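Local coordinates for protein geranylgeranyl pyrophosphate synthetase (Pyrococcus horikoshii, PDB 1WY0) that probably condenses isopentenyl diphosphate with allylic diphosphates to make geranylgeranyl diphosphate, as expected of a trans-prenyltransferase of the polyprenyl synthetase family, at residues S185-G190 and E198-L203; F214-D219 and D301-I306; I306-I311 and F336-E341; K313-L318 and L332-I337. All coordinates share one frame; numbering follows the deposited sequence.

Contact 1: residues S185-G190 and E198-L203; sequences SAKVGG and EYIKAL
Helix segments 185-190 and 198-203 run antiparallel, their axes 8.3 Å apart at 160°, and the CA atoms of Ala186 and Leu203 come within 5.4 Å of each other. Such closeness is possible because the facing positions of the first helix are small. Ala186 points toward the partner, and its CB rests 3.3 Å from the backbone O of Leu203, with the Leu203 CB beside it. One turn on, Gly190 has no side chain, and Leu203 CD1 settles 3.6 Å from its CA. A CB built on Gly190 would fall 2.9 Å from Leu203 CD1, a clash, so the bare glycine backbone is what admits the leucine branch. Leu203 is placed there by a first torsion of -78°, which sets CG opposite the carbonyl carbon. Beside Ala186, the aliphatic part of Lys187 crosses Ile200 at about a right angle: its CG, anti to the backbone N, and its CE, brought back by the bend at the third torsion, both lie 4.0 Å from Ile200 CG2. Around the pair, Ser57 of helix 49-57 touches both Ala186 and Leu203, while Val141 and Arg137 of helix 132-159 reach Lys187 and Ile200. No hydrogen bond joins the two segments, so their mutual hold rests on shape and close, mainly apolar packing that buries 262 Å² of surface, both sides summed.

Contact 2: residues F214-D219 and D301-I306; sequences FQIWDD and DYAAEI
Apolar packing accounts for everything that passes between segments 214-219 and 301-306, two antiparallel helix pieces whose axes come within 9.0 Å at 152°. Ile216 is directed toward the partner and spends both branches on it. Its CG2 lies 3.4 Å from the backbone O of Ala303 and also meets the Ala303 CB, whereas its CD1, at the end of the other branch, reaches Ile306 CG2 at 4.1 Å. Trp217 adds the far corner of its indole: with CG anti to the backbone N (chi1 -170°), the six-membered ring swings inward and CZ3 comes 4.0 Å from Ala304 CB, an oblique approach.

Polar bonds lie outside this seam, on separate flanks. Gln215 NE2 donates to Asp219 OD1 over 3.0 Å, meeting the carboxylate from above its plane, and Lys242 NZ forms a salt bridge with the same oxygen. Trp217 NE1 is satisfied by Arg340 O. Asp218 and Asp219 open what is, by sequence, the second aspartate-rich motif, which in relatives binds magnesium and diphosphate. Ile216 is further enclosed by Tyr170 of helix 167-193 and Leu245 of helix 245-253, and the latter helix also backs Ala303 through Ile246.

Contact 3: residues I306-I311 and F336-E341; sequences IAKDMI and FIVERE
The C-terminal tail that follows helix 325-336 is laid against helix 299-315 here, with Val338 pressed between Lys308 and Ile311, side chains one helical turn apart. The CA atoms of Lys308 and Val338 lie 6.5 Å apart. Val338 points at the helix and divides its contacts by branch: CG2 lies 3.7 Å from Lys308 CG, at about a right angle to the lysine chain, while CB lies 3.7 Å from Ile311 CG1 and the CG1 branch of Val338 is 3.9 Å from Ile311 CG2. Valine and isoleucine slide past each other in opposite directions. The first torsion of 69° puts Val338 CG1 between the backbone N and the carbonyl carbon, a crowded position that turns this methyl onto Ile311 and leaves CG2 for Lys308. An alanine at Val338 would lose both methyls and is likely to open a gap over Ile311 and the aliphatic stem of Lys308. The lysine's amino end turns away to a salt bridge with Glu305. Beyond the valine the tail curls tightly, since Phe336 O accepts both Glu339 N, at 3.0 Å, and Arg340 N, at 3.2 Å. Arg340 NH2 pairs with Asp218 in a salt bridge modelled rather short. A C-terminal tail whose arginine lies near the second aspartate-rich motif is consistent with the isoprenoid synthase fold, in which C-terminal residues of related enzymes lie by the active-site mouth.

Contact 4: residues K313-L318 and L332-I337; sequences KANEAL and LLAKFI
Asn315 OD1 accepts a hydrogen bond from Trp206 NE1 of helix 197-224, and the same oxygen lies 3.3 Å from the CB of Ala334 across the contact. The methyl spans the end of the carboxamide: it is also 3.8 Å from Asn315 ND2 and 3.9 Å from Asn315 CG, so both the oxygen and the nitrogen lean on one small apolar group. The Trp206 bond fixes which end of the amide is the oxygen and probably holds its rotation about the second torsion. A first torsion of -69°, placing Asn315 CG opposite its own carbonyl carbon, carries the amide toward segment 332-337. With only 105 Å² buried between the segments, the meeting is small, and the CA atoms of Asn315 and Ala334 stay 7.3 Å apart.

Helices 299-315 and 325-336 are the last two of this all-helical isoprenoid synthase fold, and the contact joins the C-terminal part of one to the C-terminal part of the other. The O of Asn315 accepts from Leu318 N at 2.7 Å, and Leu318 in turn packs on Trp206. In the partner, the bond from Phe336 N to Leu332 O, 2.6 Å, spans the turn that presents Ala334. Lys335, beside Ala334, only skirts the asparagine, its extended chain leading away. On other sides of the same helix, Leu332 meets Tyr4 and Leu7 of helix 3-25, and Leu333 meets Val49 and Val53 of helix 49-57.

Contacts 2, 3 and 4 follow one another along helix 299-315. Contact 3 shares Ile306 with contact 2 and Phe336 and Ile337 with contact 4, its centre lying 7 Å and 8 Å from theirs. Contacts 2 and 3 are tied by Trp217 NE1 to Arg340 O, a probable hydrogen bond of 3.0 Å, whereas contacts 3 and 4 meet where Ile311 CD1 packs 3.5 Å from Ala334 O. Contact 1, near the start of helix 197-224, has its centre about 24 Å from that of contact 2 but touches contact 4 through Leu203 and Leu318. Contact 2 carries the start of the probable second aspartate-rich motif; the mercury site at Tyr81 and Cys150 uses no residue of the four.

Contact 1: residues S185-G190 and E198-L203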
# COMPACT_ATOMS: atom_id res chain seq x y z
N SER A 185 -2.69 -12.95 -13.00
CA SER A 185 -3.24 -14.17 -12.43
C SER A 185 -2.90 -15.37 -13.33
O SER A 185 -2.36 -16.37 -12.87
CB SER A 185 -4.76 -14.06 -12.29
OG SER A 185 -5.13 -12.97 -11.46
N ALA A 186 -3.24 -15.26 -14.60
CA ALA A 186 -2.94 -16.33 -15.55
C ALA A 186 -1.43 -16.51 -15.75
O ALA A 186 -0.89 -17.61 -15.74
CB ALA A 186 -3.61 -16.00 -16.88
N LYS A 187 -0.76 -15.37 -15.99
CA LYS A 187 0.67 -15.42 -16.26
C LYS A 187 1.46 -16.06 -15.11
O LYS A 187 2.44 -16.77 -15.31
CB LYS A 187 1.16 -14.00 -16.51
CG LYS A 187 2.68 -13.92 -16.63
CD LYS A 187 3.16 -12.53 -17.05
CE LYS A 187 4.24 -12.58 -18.13
NZ LYS A 187 3.84 -11.75 -19.27
N VAL A 188 1.03 -15.76 -13.88
CA VAL A 188 1.71 -16.33 -12.72
C VAL A 188 1.38 -17.81 -12.55
O VAL A 188 2.16 -18.59 -12.01
CB VAL A 188 1.29 -15.56 -11.47
CG1 VAL A 188 1.51 -16.42 -10.23
CG2 VAL A 188 2.10 -14.28 -11.34
N GLY A 189 0.20 -18.19 -13.02
CA GLY A 189 -0.19 -19.58 -12.94
C GLY A 189 0.76 -20.37 -13.81
O GLY A 189 1.40 -21.31 -13.34
N GLY A 190 0.87 -19.97 -15.07
CA GLY A 190 1.77 -20.65 -15.99
C GLY A 190 3.17 -20.80 -15.42
O GLY A 190 3.64 -21.92 -15.19
N GLU A 198 5.70 -19.87 -24.75
CA GLU A 198 4.58 -19.72 -25.67
C GLU A 198 3.25 -19.87 -24.94
O GLU A 198 2.26 -19.22 -25.24
CB GLU A 198 4.71 -20.78 -26.76
CG GLU A 198 4.31 -20.26 -28.14
CD GLU A 198 4.89 -18.88 -28.35
OE1 GLU A 198 4.44 -17.94 -27.70
OE2 GLU A 198 5.79 -18.75 -29.18
N TYR A 199 3.24 -20.81 -23.97
CA TYR A 199 2.07 -20.94 -23.11
C TYR A 199 1.83 -19.65 -22.34
O TYR A 199 0.74 -19.07 -22.34
CB TYR A 199 2.35 -22.06 -22.10
CG TYR A 199 2.39 -23.39 -22.77
CD1 TYR A 199 2.84 -24.50 -22.05
CD2 TYR A 199 1.94 -23.56 -24.08
CE1 TYR A 199 2.83 -25.76 -22.63
CE2 TYR A 199 1.94 -24.82 -24.67
CZ TYR A 199 2.39 -25.92 -23.95
OH TYR A 199 2.37 -27.18 -24.52
N ILE A 200 2.88 -19.21 -21.62
CA ILE A 200 2.76 -18.03 -20.78
C ILE A 200 2.24 -16.82 -21.57
O ILE A 200 1.43 -16.03 -21.09
CB ILE A 200 4.14 -17.72 -20.19
CG1 ILE A 200 4.54 -18.81 -19.19
CG2 ILE A 200 4.08 -16.38 -19.42
CD1 ILE A 200 6.00 -18.68 -18.74
N LYS A 201 2.75 -16.66 -22.80
CA LYS A 201 2.30 -15.54 -23.62
C LYS A 201 0.83 -15.70 -24.02
O LYS A 201 0.12 -14.74 -24.29
CB LYS A 201 3.17 -15.46 -24.87
CG LYS A 201 3.24 -14.04 -25.43
CD LYS A 201 3.52 -14.03 -26.94
CE LYS A 201 2.44 -13.29 -27.73
NZ LYS A 201 1.69 -14.24 -28.55
N ALA A 202 0.41 -16.98 -24.07
CA ALA A 202 -0.98 -17.26 -24.40
C ALA A 202 -1.90 -17.09 -23.19
O ALA A 202 -3.01 -16.58 -23.27
CB ALA A 202 -1.05 -18.71 -24.90
N LEU A 203 -1.41 -17.51 -22.03
CA LEU A 203 -2.16 -17.38 -20.79
C LEU A 203 -2.32 -15.90 -20.44
O LEU A 203 -3.41 -15.45 -20.09
CB LEU A 203 -1.45 -18.11 -19.65
CG LEU A 203 -1.62 -19.63 -19.63
CD1 LEU A 203 -0.71 -20.24 -18.57
CD2 LEU A 203 -3.08 -19.97 -19.36

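Contact 2: residues F214-D219 and D301-I306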
# COMPACT_ATOMS: atom_id res chain seq x y z
N PHE A 214 -14.60 -8.38 -18.92
CA PHE A 214 -15.34 -8.49 -17.67
C PHE A 214 -16.06 -7.18 -17.35
O PHE A 214 -17.28 -7.12 -17.27
CB PHE A 214 -14.34 -8.82 -16.55
CG PHE A 214 -15.04 -8.80 -15.23
CD1 PHE A 214 -16.10 -9.68 -15.00
CD2 PHE A 214 -14.62 -7.94 -14.23
CE1 PHE A 214 -16.74 -9.68 -13.77
CE2 PHE A 214 -15.27 -7.95 -13.00
CZ PHE A 214 -16.32 -8.82 -12.76
N GLN A 215 -15.19 -6.21 -17.13
CA GLN A 215 -15.63 -4.89 -16.72
C GLN A 215 -16.54 -4.26 -17.78
O GLN A 215 -17.57 -3.69 -17.46
CB GLN A 215 -14.44 -3.97 -16.44
CG GLN A 215 -14.84 -2.64 -15.83
CD GLN A 215 -15.64 -2.83 -14.55
OE1 GLN A 215 -15.14 -3.41 -13.59
NE2 GLN A 215 -16.89 -2.37 -14.55
N ILE A 216 -16.15 -4.36 -19.05
CA ILE A 216 -16.96 -3.80 -20.13
C ILE A 216 -18.36 -4.40 -20.14
O ILE A 216 -19.35 -3.70 -20.35
CB ILE A 216 -16.32 -4.04 -21.52
CG1 ILE A 216 -15.02 -3.24 -21.65
CG2 ILE A 216 -17.31 -3.64 -22.63
CD1 ILE A 216 -14.17 -3.68 -22.84
N TRP A 217 -18.45 -5.71 -19.91
CA TRP A 217 -19.74 -6.39 -19.90
C TRP A 217 -20.57 -5.96 -18.68
O TRP A 217 -21.80 -5.90 -18.75
CB TRP A 217 -19.54 -7.91 -19.90
CG TRP A 217 -20.81 -8.67 -20.13
CD1 TRP A 217 -21.52 -9.40 -19.21
CD2 TRP A 217 -21.52 -8.78 -21.37
NE1 TRP A 217 -22.63 -9.95 -19.81
CE2 TRP A 217 -22.66 -9.59 -21.13
CE3 TRP A 217 -21.31 -8.28 -22.66
CZ2 TRP A 217 -23.58 -9.91 -22.13
CZ3 TRP A 217 -22.23 -8.60 -23.66
CH2 TRP A 217 -23.35 -9.40 -23.39
N ASP A 218 -19.90 -5.66 -17.57
CA ASP A 218 -20.61 -5.21 -16.38
C ASP A 218 -21.24 -3.86 -16.66
O ASP A 218 -22.38 -3.61 -16.28
CB ASP A 218 -19.66 -5.09 -15.18
CG ASP A 218 -19.48 -6.40 -14.46
OD1 ASP A 218 -20.10 -7.39 -14.90
OD2 ASP A 218 -18.72 -6.44 -13.47
N ASP A 219 -20.48 -2.98 -17.31
CA ASP A 219 -20.99 -1.66 -17.64
C ASP A 219 -22.18 -1.78 -18.58
O ASP A 219 -23.13 -1.01 -18.49
CB ASP A 219 -19.89 -0.80 -18.27
CG ASP A 219 -18.76 -0.51 -17.29
OD1 ASP A 219 -18.96 -0.74 -16.08
OD2 ASP A 219 -17.68 -0.04 -17.71
N ASP A 301 -24.33 -1.49 -27.95
CA ASP A 301 -24.03 -2.63 -28.80
C ASP A 301 -22.53 -2.67 -29.13
O ASP A 301 -21.89 -3.72 -29.11
CB ASP A 301 -24.85 -2.52 -30.09
CG ASP A 301 -25.35 -3.87 -30.59
OD1 ASP A 301 -24.54 -4.62 -31.20
OD2 ASP A 301 -26.54 -4.16 -30.38
N TYR A 302 -21.96 -1.50 -29.42
CA TYR A 302 -20.54 -1.40 -29.73
C TYR A 302 -19.70 -2.05 -28.64
O TYR A 302 -18.88 -2.92 -28.92
CB TYR A 302 -20.14 0.07 -29.86
CG TYR A 302 -18.64 0.29 -29.90
CD1 TYR A 302 -17.91 0.13 -31.08
CD2 TYR A 302 -17.94 0.64 -28.74
CE1 TYR A 302 -16.52 0.32 -31.10
CE2 TYR A 302 -16.57 0.82 -28.74
CZ TYR A 302 -15.86 0.66 -29.93
OH TYR A 302 -14.50 0.80 -29.92
N ALA A 303 -19.89 -1.60 -27.40
CA ALA A 303 -19.14 -2.13 -26.26
C ALA A 303 -19.39 -3.63 -26.06
O ALA A 303 -18.47 -4.38 -25.69
CB ALA A 303 -19.50 -1.36 -24.99
N ALA A 304 -20.62 -4.06 -26.30
CA ALA A 304 -20.96 -5.48 -26.16
C ALA A 304 -20.11 -6.32 -27.11
O ALA A 304 -19.59 -7.38 -26.74
CB ALA A 304 -22.44 -5.69 -26.44
N GLU A 305 -19.97 -5.84 -28.35
CA GLU A 305 -19.19 -6.54 -29.37
C GLU A 305 -17.72 -6.57 -29.02
O GLU A 305 -17.06 -7.60 -29.18
CB GLU A 305 -19.38 -5.87 -30.73
CG GLU A 305 -20.75 -6.10 -31.33
CD GLU A 305 -21.46 -7.29 -30.71
OE1 GLU A 305 -20.93 -8.42 -30.80
OE2 GLU A 305 -22.55 -7.09 -30.13
N ILE A 306 -17.19 -5.45 -28.56
CA ILE A 306 -15.79 -5.39 -28.18
C ILE A 306 -15.51 -6.45 -27.12
O ILE A 306 -14.52 -7.18 -27.20
CB ILE A 306 -15.42 -4.01 -27.62
CG1 ILE A 306 -15.37 -3.00 -28.76
CG2 ILE A 306 -14.09 -4.08 -26.90
CD1 ILE A 306 -14.54 -3.48 -29.96

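Contact 3: residues I306-I311 and F336-E341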
# COMPACT_ATOMS: atom_id res chain seq x y z
N ILE A 306 -17.19 -5.45 -28.56
CA ILE A 306 -15.79 -5.39 -28.18
C ILE A 306 -15.51 -6.45 -27.12
O ILE A 306 -14.52 -7.18 -27.20
CB ILE A 306 -15.42 -4.01 -27.62
CG1 ILE A 306 -15.37 -3.00 -28.76
CG2 ILE A 306 -14.09 -4.08 -26.90
CD1 ILE A 306 -14.54 -3.48 -29.96
N ALA A 307 -16.40 -6.52 -26.13
CA ALA A 307 -16.25 -7.49 -25.05
C ALA A 307 -16.25 -8.92 -25.60
O ALA A 307 -15.40 -9.73 -25.23
CB ALA A 307 -17.38 -7.31 -24.05
N LYS A 308 -17.21 -9.23 -26.47
CA LYS A 308 -17.30 -10.57 -27.05
C LYS A 308 -16.06 -10.90 -27.88
O LYS A 308 -15.53 -12.01 -27.81
CB LYS A 308 -18.56 -10.70 -27.91
CG LYS A 308 -19.78 -11.18 -27.14
CD LYS A 308 -21.02 -10.40 -27.51
CE LYS A 308 -21.85 -11.14 -28.54
NZ LYS A 308 -22.76 -10.22 -29.30
N ASP A 309 -15.60 -9.93 -28.67
CA ASP A 309 -14.41 -10.17 -29.48
C ASP A 309 -13.21 -10.51 -28.60
O ASP A 309 -12.51 -11.49 -28.85
CB ASP A 309 -14.09 -8.94 -30.34
CG ASP A 309 -15.11 -8.72 -31.43
OD1 ASP A 309 -15.89 -9.65 -31.73
OD2 ASP A 309 -15.13 -7.61 -32.01
N MET A 310 -12.99 -9.73 -27.55
CA MET A 310 -11.87 -9.98 -26.65
C MET A 310 -11.98 -11.37 -26.03
O MET A 310 -10.98 -12.04 -25.79
CB MET A 310 -11.84 -8.91 -25.56
CG MET A 310 -11.32 -7.58 -26.05
SD MET A 310 -11.63 -6.26 -24.88
CE MET A 310 -10.27 -6.50 -23.76
N ILE A 311 -13.21 -11.79 -25.77
CA ILE A 311 -13.46 -13.11 -25.21
C ILE A 311 -13.06 -14.16 -26.25
O ILE A 311 -12.41 -15.15 -25.93
CB ILE A 311 -14.95 -13.28 -24.86
CG1 ILE A 311 -15.27 -12.51 -23.57
CG2 ILE A 311 -15.29 -14.75 -24.70
CD1 ILE A 311 -14.22 -12.65 -22.49
N PHE A 336 -18.52 -17.54 -19.88
CA PHE A 336 -19.55 -17.17 -18.92
C PHE A 336 -19.51 -15.67 -18.65
O PHE A 336 -20.52 -14.98 -18.59
CB PHE A 336 -19.27 -17.92 -17.61
CG PHE A 336 -20.18 -17.41 -16.53
CD1 PHE A 336 -21.51 -17.80 -16.50
CD2 PHE A 336 -19.67 -16.60 -15.52
CE1 PHE A 336 -22.34 -17.38 -15.47
CE2 PHE A 336 -20.51 -16.19 -14.48
CZ PHE A 336 -21.84 -16.58 -14.45
N ILE A 337 -18.29 -15.18 -18.44
CA ILE A 337 -18.13 -13.79 -18.09
C ILE A 337 -18.80 -12.84 -19.09
O ILE A 337 -19.00 -11.66 -18.83
CB ILE A 337 -16.63 -13.52 -18.01
CG1 ILE A 337 -16.14 -13.75 -16.58
CG2 ILE A 337 -16.35 -12.05 -18.38
CD1 ILE A 337 -14.62 -13.58 -16.46
N VAL A 338 -19.14 -13.38 -20.28
CA VAL A 338 -19.73 -12.52 -21.32
C VAL A 338 -21.16 -12.92 -21.74
O VAL A 338 -21.78 -12.31 -22.60
CB VAL A 338 -18.82 -12.50 -22.54
CG1 VAL A 338 -18.83 -13.86 -23.24
CG2 VAL A 338 -19.29 -11.42 -23.51
N GLU A 339 -21.68 -14.01 -21.13
CA GLU A 339 -23.01 -14.47 -21.51
C GLU A 339 -24.06 -14.22 -20.41
O GLU A 339 -25.26 -14.25 -20.66
CB GLU A 339 -22.93 -15.97 -21.84
CG GLU A 339 -22.58 -16.23 -23.30
CD GLU A 339 -22.63 -17.72 -23.56
OE1 GLU A 339 -22.34 -18.48 -22.65
OE2 GLU A 339 -22.97 -18.11 -24.68
N ARG A 340 -23.50 -14.04 -19.20
CA ARG A 340 -24.35 -13.84 -18.03
C ARG A 340 -25.16 -12.55 -18.12
O ARG A 340 -24.97 -11.71 -19.00
CB ARG A 340 -23.43 -13.77 -16.82
CG ARG A 340 -22.63 -12.46 -16.79
CD ARG A 340 -21.61 -12.42 -15.64
NE ARG A 340 -20.46 -11.59 -16.00
CZ ARG A 340 -20.46 -10.31 -15.56
NH1 ARG A 340 -21.46 -9.86 -14.83
NH2 ARG A 340 -19.43 -9.51 -15.86
N GLU A 341 -26.12 -12.43 -17.19
CA GLU A 341 -26.82 -11.16 -17.01
C GLU A 341 -26.74 -10.70 -15.55
O GLU A 341 -26.10 -11.31 -14.71
CB GLU A 341 -28.29 -11.33 -17.41
CG GLU A 341 -29.20 -10.31 -16.72
CD GLU A 341 -30.16 -9.70 -17.73
OE1 GLU A 341 -29.87 -9.74 -18.91
OE2 GLU A 341 -31.21 -9.21 -17.32

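Contact 4: residues K313-L318 and L332-I337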
# COMPACT_ATOMS: atom_id res chain seq x y z
N LYS A 313 -11.01 -13.77 -28.78
CA LYS A 313 -9.57 -13.72 -28.95
C LYS A 313 -8.84 -14.41 -27.80
O LYS A 313 -7.84 -15.09 -28.02
CB LYS A 313 -9.08 -12.27 -29.05
CG LYS A 313 -7.58 -12.13 -28.82
CD LYS A 313 -6.80 -12.53 -30.07
CE LYS A 313 -5.29 -12.49 -29.85
NZ LYS A 313 -4.61 -13.71 -30.37
N ALA A 314 -9.34 -14.23 -26.59
CA ALA A 314 -8.73 -14.83 -25.41
C ALA A 314 -8.69 -16.35 -25.46
O ALA A 314 -7.65 -16.97 -25.28
CB ALA A 314 -9.45 -14.38 -24.16
N ASN A 315 -9.85 -16.96 -25.69
CA ASN A 315 -9.93 -18.42 -25.78
C ASN A 315 -9.18 -18.92 -27.01
O ASN A 315 -8.48 -19.92 -26.95
CB ASN A 315 -11.40 -18.85 -25.83
CG ASN A 315 -12.13 -18.62 -24.53
OD1 ASN A 315 -11.52 -18.60 -23.46
ND2 ASN A 315 -13.44 -18.41 -24.61
N GLU A 316 -9.33 -18.21 -28.13
CA GLU A 316 -8.65 -18.59 -29.36
C GLU A 316 -7.14 -18.46 -29.18
O GLU A 316 -6.37 -18.70 -30.11
CB GLU A 316 -9.11 -17.70 -30.53
CG GLU A 316 -7.98 -16.98 -31.27
CD GLU A 316 -8.48 -15.81 -32.11
OE1 GLU A 316 -9.72 -15.69 -32.28
OE2 GLU A 316 -7.64 -15.02 -32.61
N ALA A 317 -6.72 -18.07 -27.99
CA ALA A 317 -5.30 -17.91 -27.69
C ALA A 317 -4.87 -19.05 -26.79
O ALA A 317 -3.68 -19.31 -26.63
CB ALA A 317 -5.04 -16.58 -27.01
N LEU A 318 -5.84 -19.74 -26.21
CA LEU A 318 -5.57 -20.88 -25.34
C LEU A 318 -5.48 -22.17 -26.16
O LEU A 318 -5.12 -23.24 -25.69
CB LEU A 318 -6.71 -20.99 -24.31
CG LEU A 318 -6.58 -19.99 -23.15
CD1 LEU A 318 -7.54 -20.31 -22.00
CD2 LEU A 318 -5.17 -19.97 -22.54
N LEU A 332 -14.58 -21.91 -20.37
CA LEU A 332 -15.94 -21.74 -19.89
C LEU A 332 -16.09 -20.42 -19.14
O LEU A 332 -17.02 -19.65 -19.38
CB LEU A 332 -16.35 -22.91 -18.99
CG LEU A 332 -16.70 -24.22 -19.71
CD1 LEU A 332 -17.22 -25.26 -18.71
CD2 LEU A 332 -17.76 -23.95 -20.77
N LEU A 333 -15.16 -20.15 -18.22
CA LEU A 333 -15.18 -18.92 -17.43
C LEU A 333 -15.23 -17.71 -18.35
O LEU A 333 -16.11 -16.85 -18.22
CB LEU A 333 -13.94 -18.85 -16.55
CG LEU A 333 -13.78 -17.65 -15.62
CD1 LEU A 333 -14.90 -17.61 -14.58
CD2 LEU A 333 -12.43 -17.75 -14.93
N ALA A 334 -14.31 -17.66 -19.30
CA ALA A 334 -14.26 -16.54 -20.24
C ALA A 334 -15.59 -16.41 -20.97
O ALA A 334 -16.07 -15.30 -21.21
CB ALA A 334 -13.14 -16.74 -21.24
N LYS A 335 -16.18 -17.54 -21.33
CA LYS A 335 -17.44 -17.53 -22.06
C LYS A 335 -18.58 -17.12 -21.14
O LYS A 335 -19.50 -16.42 -21.55
CB LYS A 335 -17.70 -18.91 -22.68
CG LYS A 335 -18.45 -18.85 -24.00
CD LYS A 335 -18.82 -20.25 -24.50
CE LYS A 335 -19.65 -20.18 -25.78
NZ LYS A 335 -20.08 -21.52 -26.27
N PHE A 336 -18.52 -17.54 -19.88
CA PHE A 336 -19.55 -17.17 -18.92
C PHE A 336 -19.51 -15.67 -18.65
O PHE A 336 -20.52 -14.98 -18.59
CB PHE A 336 -19.27 -17.92 -17.61
CG PHE A 336 -20.18 -17.41 -16.53
CD1 PHE A 336 -21.51 -17.80 -16.50
CD2 PHE A 336 -19.67 -16.60 -15.52
CE1 PHE A 336 -22.34 -17.38 -15.47
CE2 PHE A 336 -20.51 -16.19 -14.48
CZ PHE A 336 -21.84 -16.58 -14.45
N ILE A 337 -18.29 -15.18 -18.44
CA ILE A 337 -18.13 -13.79 -18.09
C ILE A 337 -18.80 -12.84 -19.09
O ILE A 337 -19.00 -11.66 -18.83
CB ILE A 337 -16.63 -13.52 -18.01
CG1 ILE A 337 -16.14 -13.75 -16.58
CG2 ILE A 337 -16.35 -12.05 -18.38
CD1 ILE A 337 -14.62 -13.58 -16.46